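Side-chain contacts in staphylococcus aureus CymR (PDB 3T8R), which probably regulates transcription as a dimeric, thiol-based oxidation sensor of the Rrf2 family, binding DNA through a helix-turn-helix domain: residues A[104-107]-A[108-112]; A[42-45]-A[46-49]. All coordinates share one frame; numbering follows the deposited sequence.

In the fold
The two contacts lie within single helices on opposite sides of the chain's centre. Interaction 2 comes first in sequence, on helix 42-54. Helices 31-37 and 42-54 have the order expected of the helix-turn-helix in an Rrf2-type domain, so helix 42-54 is probably the recognition helix. Interaction 1 sits on the long helix 101-119, where residues of the second subunit pack against it. The centres are 33 Å apart, and the nearest atoms are about 21 Å apart, so the contacts do not touch. One belongs to the probable DNA-binding unit, the other to the dimer interface. Each joins side chains three or four residues apart along its helix.

Interaction 1 (A[104-107]-A[108-112]); sequences KQLW and IRMRD
The sulfur of Met-110 meets the edge of the Trp-107 indole, not its face. SD lies 3.3 Å from Trp-107 CE3 and 83° off the normal of the six-membered ring. This is an in-plane Met-aromatic contact between residues three apart on a helix. The two side chains run side by side and point the same way. Each has its CG anti to the carbonyl carbon (chi1 -51° for Trp-107, -68° for Met-110), which sends both off the helix in one direction. The ring is also anchored from its NE1, which hydrogen-bonds to Glu-99.

On another side of the helix, Leu-106 CD1 lies over one face of the Arg-109 guanidinium, 3.6 Å from NH2. The same guanidinium bonds through NH1 to Thr-121 of the second subunit. Gln-105 crosses Ile-108 at about a right angle and brings OE1 to 3.7 Å from Ile-108 CB. Beneath these contacts runs regular helical bonding, such as Arg-111 N to Trp-107 O.

The whole contact lies on helix 101-119. In the second subunit, Val-114 of helix 101-119 packs on Met-110, and Arg-11 of helix 8-21 packs on Trp-107, so this part of the helix belongs to the dimer interface.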
loop_
_atom_site.group_PDB
_atom_site.type_symbol
_atom_site.label_atom_id
_atom_site.label_comp_id
_atom_site.label_asym_id
_atom_site.label_seq_id
_atom_site.Cartn_x
_atom_site.Cartn_y
_atom_site.Cartn_z
ATOM N N LYS A 104 6.802 9.821 8.904
ATOM C CA LYS A 104 5.736 9.039 9.528
ATOM C C LYS A 104 4.365 9.537 9.076
ATOM O O LYS A 104 3.476 8.740 8.795
ATOM C CB LYS A 104 5.840 9.063 11.058
ATOM C CG LYS A 104 6.948 8.190 11.624
ATOM C CD LYS A 104 7.018 8.333 13.136
ATOM C CE LYS A 104 8.286 7.706 13.709
ATOM N NZ LYS A 104 8.117 6.248 13.978
ATOM N N GLN A 105 4.187 10.854 9.001
ATOM C CA GLN A 105 2.909 11.404 8.578
ATOM C C GLN A 105 2.630 11.120 7.105
ATOM O O GLN A 105 1.488 10.885 6.709
ATOM C CB GLN A 105 2.815 12.898 8.886
ATOM C CG GLN A 105 1.501 13.546 8.461
ATOM C CD GLN A 105 0.288 12.864 9.089
ATOM O OE1 GLN A 105 0.416 12.133 10.074
ATOM N NE2 GLN A 105 -0.892 13.100 8.520
ATOM N N LEU A 106 3.680 11.137 6.293
ATOM C CA LEU A 106 3.536 10.781 4.885
ATOM C C LEU A 106 2.932 9.385 4.727
ATOM O O LEU A 106 2.002 9.190 3.945
ATOM C CB LEU A 106 4.892 10.839 4.179
ATOM C CG LEU A 106 4.861 10.438 2.703
ATOM C CD1 LEU A 106 3.945 11.354 1.916
ATOM C CD2 LEU A 106 6.282 10.470 2.140
ATOM N N TRP A 107 3.447 8.414 5.476
ATOM C CA TRP A 107 2.911 7.054 5.407
ATOM C C TRP A 107 1.456 7.024 5.854
ATOM O O TRP A 107 0.647 6.267 5.314
ATOM C CB TRP A 107 3.706 6.070 6.271
ATOM C CG TRP A 107 5.172 6.047 6.084
ATOM C CD1 TRP A 107 6.114 5.979 7.070
ATOM C CD2 TRP A 107 5.887 6.076 4.846
ATOM N NE1 TRP A 107 7.370 5.971 6.523
ATOM C CE2 TRP A 107 7.261 6.025 5.160
ATOM C CE3 TRP A 107 5.505 6.139 3.505
ATOM C CZ2 TRP A 107 8.249 6.045 4.182
ATOM C CZ3 TRP A 107 6.490 6.155 2.534
ATOM C CH2 TRP A 107 7.843 6.110 2.877
ATOM N N ILE A 108 1.125 7.838 6.849
ATOM C CA ILE A 108 -0.256 7.903 7.319
ATOM C C ILE A 108 -1.138 8.430 6.200
ATOM O O ILE A 108 -2.257 7.941 5.990
ATOM C CB ILE A 108 -0.413 8.818 8.555
ATOM C CG1 ILE A 108 0.335 8.237 9.757
ATOM C CG2 ILE A 108 -1.885 9.030 8.886
ATOM C CD1 ILE A 108 -0.007 6.829 10.070
ATOM N N ARG A 109 -0.639 9.440 5.488
ATOM C CA ARG A 109 -1.377 10.023 4.370
ATOM C C ARG A 109 -1.621 8.987 3.277
ATOM O O ARG A 109 -2.704 8.933 2.693
ATOM C CB ARG A 109 -0.645 11.239 3.793
ATOM C CG ARG A 109 -1.106 12.575 4.356
ATOM C CD ARG A 109 -0.517 13.755 3.552
ATOM N NE ARG A 109 0.912 13.929 3.815
ATOM C CZ ARG A 109 1.792 14.420 2.946
ATOM N NH1 ARG A 109 1.406 14.802 1.734
ATOM N NH2 ARG A 109 3.065 14.527 3.291
ATOM N N MET A 110 -0.614 8.173 2.999
ATOM C CA MET A 110 -0.746 7.119 1.999
ATOM C C MET A 110 -1.784 6.094 2.441
ATOM O O MET A 110 -2.689 5.765 1.692
ATOM C CB MET A 110 0.604 6.460 1.745
ATOM C CG MET A 110 1.583 7.401 1.057
ATOM S SD MET A 110 3.287 6.822 1.121
ATOM C CE MET A 110 3.032 5.076 0.792
ATOM N N ARG A 111 -1.637 5.604 3.668
ATOM C CA ARG A 111 -2.599 4.672 4.260
ATOM C C ARG A 111 -4.025 5.185 4.147
ATOM O O ARG A 111 -4.928 4.462 3.702
ATOM C CB ARG A 111 -2.252 4.453 5.734
ATOM C CG ARG A 111 -3.200 3.515 6.457
ATOM C CD ARG A 111 -3.046 3.653 7.964
ATOM N NE ARG A 111 -3.683 4.864 8.472
ATOM C CZ ARG A 111 -3.583 5.286 9.730
ATOM N NH1 ARG A 111 -2.851 4.604 10.601
ATOM N NH2 ARG A 111 -4.202 6.393 10.115
ATOM N N ASP A 112 -4.230 6.437 4.548
ATOM C CA ASP A 112 -5.543 7.063 4.479
ATOM C C ASP A 112 -6.078 7.157 3.050
ATOM O O ASP A 112 -7.277 7.038 2.834
ATOM C CB ASP A 112 -5.529 8.456 5.126
ATOM C CG ASP A 112 -5.465 8.402 6.648
ATOM O OD1 ASP A 112 -5.355 7.300 7.223
ATOM O OD2 ASP A 112 -5.520 9.480 7.273
#

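Interaction 2 (A[42-45]-A[46-49])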
loop_
_atom_site.group_PDB
_atom_site.type_symbol
_atom_site.label_atom_id
_atom_site.label_comp_id
_atom_site.label_asym_id
_atom_site.label_seq_id
_atom_site.Cartn_x
_atom_site.Cartn_y
_atom_site.Cartn_z
ATOM N N ASP A 42 -10.952 -25.984 -0.735
ATOM C CA ASP A 42 -12.220 -25.748 -0.046
ATOM C C ASP A 42 -11.956 -25.410 1.413
ATOM O O ASP A 42 -12.676 -24.617 2.016
ATOM C CB ASP A 42 -13.131 -26.978 -0.131
ATOM C CG ASP A 42 -13.736 -27.165 -1.510
ATOM O OD1 ASP A 42 -14.968 -27.006 -1.650
ATOM O OD2 ASP A 42 -12.981 -27.466 -2.459
ATOM N N LEU A 43 -10.914 -26.009 1.967
ATOM C CA LEU A 43 -10.562 -25.791 3.361
ATOM C C LEU A 43 -10.116 -24.348 3.581
ATOM O O LEU A 43 -10.473 -23.724 4.581
ATOM C CB LEU A 43 -9.472 -26.776 3.785
ATOM C CG LEU A 43 -9.084 -26.915 5.260
ATOM C CD1 LEU A 43 -10.238 -27.455 6.104
ATOM C CD2 LEU A 43 -7.852 -27.813 5.378
ATOM N N TYR A 44 -9.339 -23.814 2.641
ATOM C CA TYR A 44 -8.893 -22.440 2.749
ATOM C C TYR A 44 -10.092 -21.508 2.620
ATOM O O TYR A 44 -10.192 -20.518 3.336
ATOM C CB TYR A 44 -7.849 -22.131 1.673
ATOM C CG TYR A 44 -7.313 -20.722 1.727
ATOM C CD1 TYR A 44 -6.249 -20.394 2.556
ATOM C CD2 TYR A 44 -7.865 -19.721 0.938
ATOM C CE1 TYR A 44 -5.748 -19.104 2.601
ATOM C CE2 TYR A 44 -7.379 -18.430 0.982
ATOM C CZ TYR A 44 -6.320 -18.127 1.813
ATOM O OH TYR A 44 -5.835 -16.834 1.848
ATOM N N LEU A 45 -11.015 -21.842 1.726
ATOM C CA LEU A 45 -12.193 -21.008 1.515
ATOM C C LEU A 45 -12.998 -20.966 2.808
ATOM O O LEU A 45 -13.549 -19.933 3.182
ATOM C CB LEU A 45 -13.062 -21.568 0.388
ATOM C CG LEU A 45 -13.675 -20.610 -0.639
ATOM C CD1 LEU A 45 -14.782 -21.304 -1.422
ATOM C CD2 LEU A 45 -14.200 -19.322 -0.020
ATOM N N GLU A 46 -13.049 -22.102 3.487
ATOM C CA GLU A 46 -13.785 -22.213 4.739
ATOM C C GLU A 46 -13.314 -21.190 5.763
ATOM O O GLU A 46 -14.116 -20.658 6.527
ATOM C CB GLU A 46 -13.658 -23.631 5.297
ATOM C CG GLU A 46 -14.433 -23.868 6.580
ATOM C CD GLU A 46 -15.909 -23.610 6.416
ATOM O OE1 GLU A 46 -16.521 -23.060 7.358
ATOM O OE2 GLU A 46 -16.464 -23.962 5.349
ATOM N N GLN A 47 -12.018 -20.906 5.770
ATOM C CA GLN A 47 -11.450 -19.935 6.703
ATOM C C GLN A 47 -11.856 -18.503 6.384
ATOM O O GLN A 47 -11.796 -17.627 7.246
ATOM C CB GLN A 47 -9.932 -20.053 6.741
ATOM C CG GLN A 47 -9.451 -21.358 7.349
ATOM C CD GLN A 47 -7.940 -21.466 7.353
ATOM O OE1 GLN A 47 -7.251 -20.743 6.627
ATOM N NE2 GLN A 47 -7.414 -22.374 8.167
ATOM N N LEU A 48 -12.268 -18.267 5.145
ATOM C CA LEU A 48 -12.725 -16.945 4.746
ATOM C C LEU A 48 -14.203 -16.835 5.052
ATOM O O LEU A 48 -14.684 -15.802 5.509
ATOM C CB LEU A 48 -12.499 -16.732 3.251
ATOM C CG LEU A 48 -11.084 -17.003 2.755
ATOM C CD1 LEU A 48 -11.042 -16.810 1.253
ATOM C CD2 LEU A 48 -10.115 -16.062 3.430
ATOM N N VAL A 49 -14.924 -17.914 4.785
ATOM C CA VAL A 49 -16.363 -17.930 4.982
ATOM C C VAL A 49 -16.720 -17.733 6.449
ATOM O O VAL A 49 -17.647 -16.994 6.775
ATOM C CB VAL A 49 -16.957 -19.241 4.494
ATOM C CG1 VAL A 49 -18.337 -19.438 5.082
ATOM C CG2 VAL A 49 -16.992 -19.258 2.974
#
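Leu-45, Leu-48 and Val-49 form the apolar centre, and all three are buried. Leu-45 CD2 lies 4.1 Å from Val-49 CG2, and 4.2 Å from Leu-48 CD1. Leu-45 and Val-49 are one helical turn apart, and their methyls meet.

Next comes the Tyr-44 ring. Its CE2 is 4.0 Å from Leu-48 CD1. Tyr-44 CG is anti to the backbone N (chi1 -179°), Leu-48 CG to the carbonyl carbon (chi1 -53°). With these torsions the two side chains cross at a slant.

The backbone carries the hydrogen bonds. Leu-45 O accepts two. Val-49 N approaches nearly along the C=O axis at 2.9 Å, whereas Leu-48 N comes from above the carbonyl plane. Gln-47 N makes weak bonds to Leu-43 O and Tyr-44 O. At the start of the helix, Ser-41 OG takes a bond from Tyr-44 N, and Asp-42 O one from Glu-46 N. The carboxylate of Glu-46 has a long, weak ion pair with Arg-53.

Tyr-44 and Leu-48 pack on helix 8-21, and Leu-45 and Val-49 on Leu-31 of helix 31-37. Burial thus falls to apolar side chains, while Asp-42 and Gln-47 are exposed, as is the apolar Leu-43.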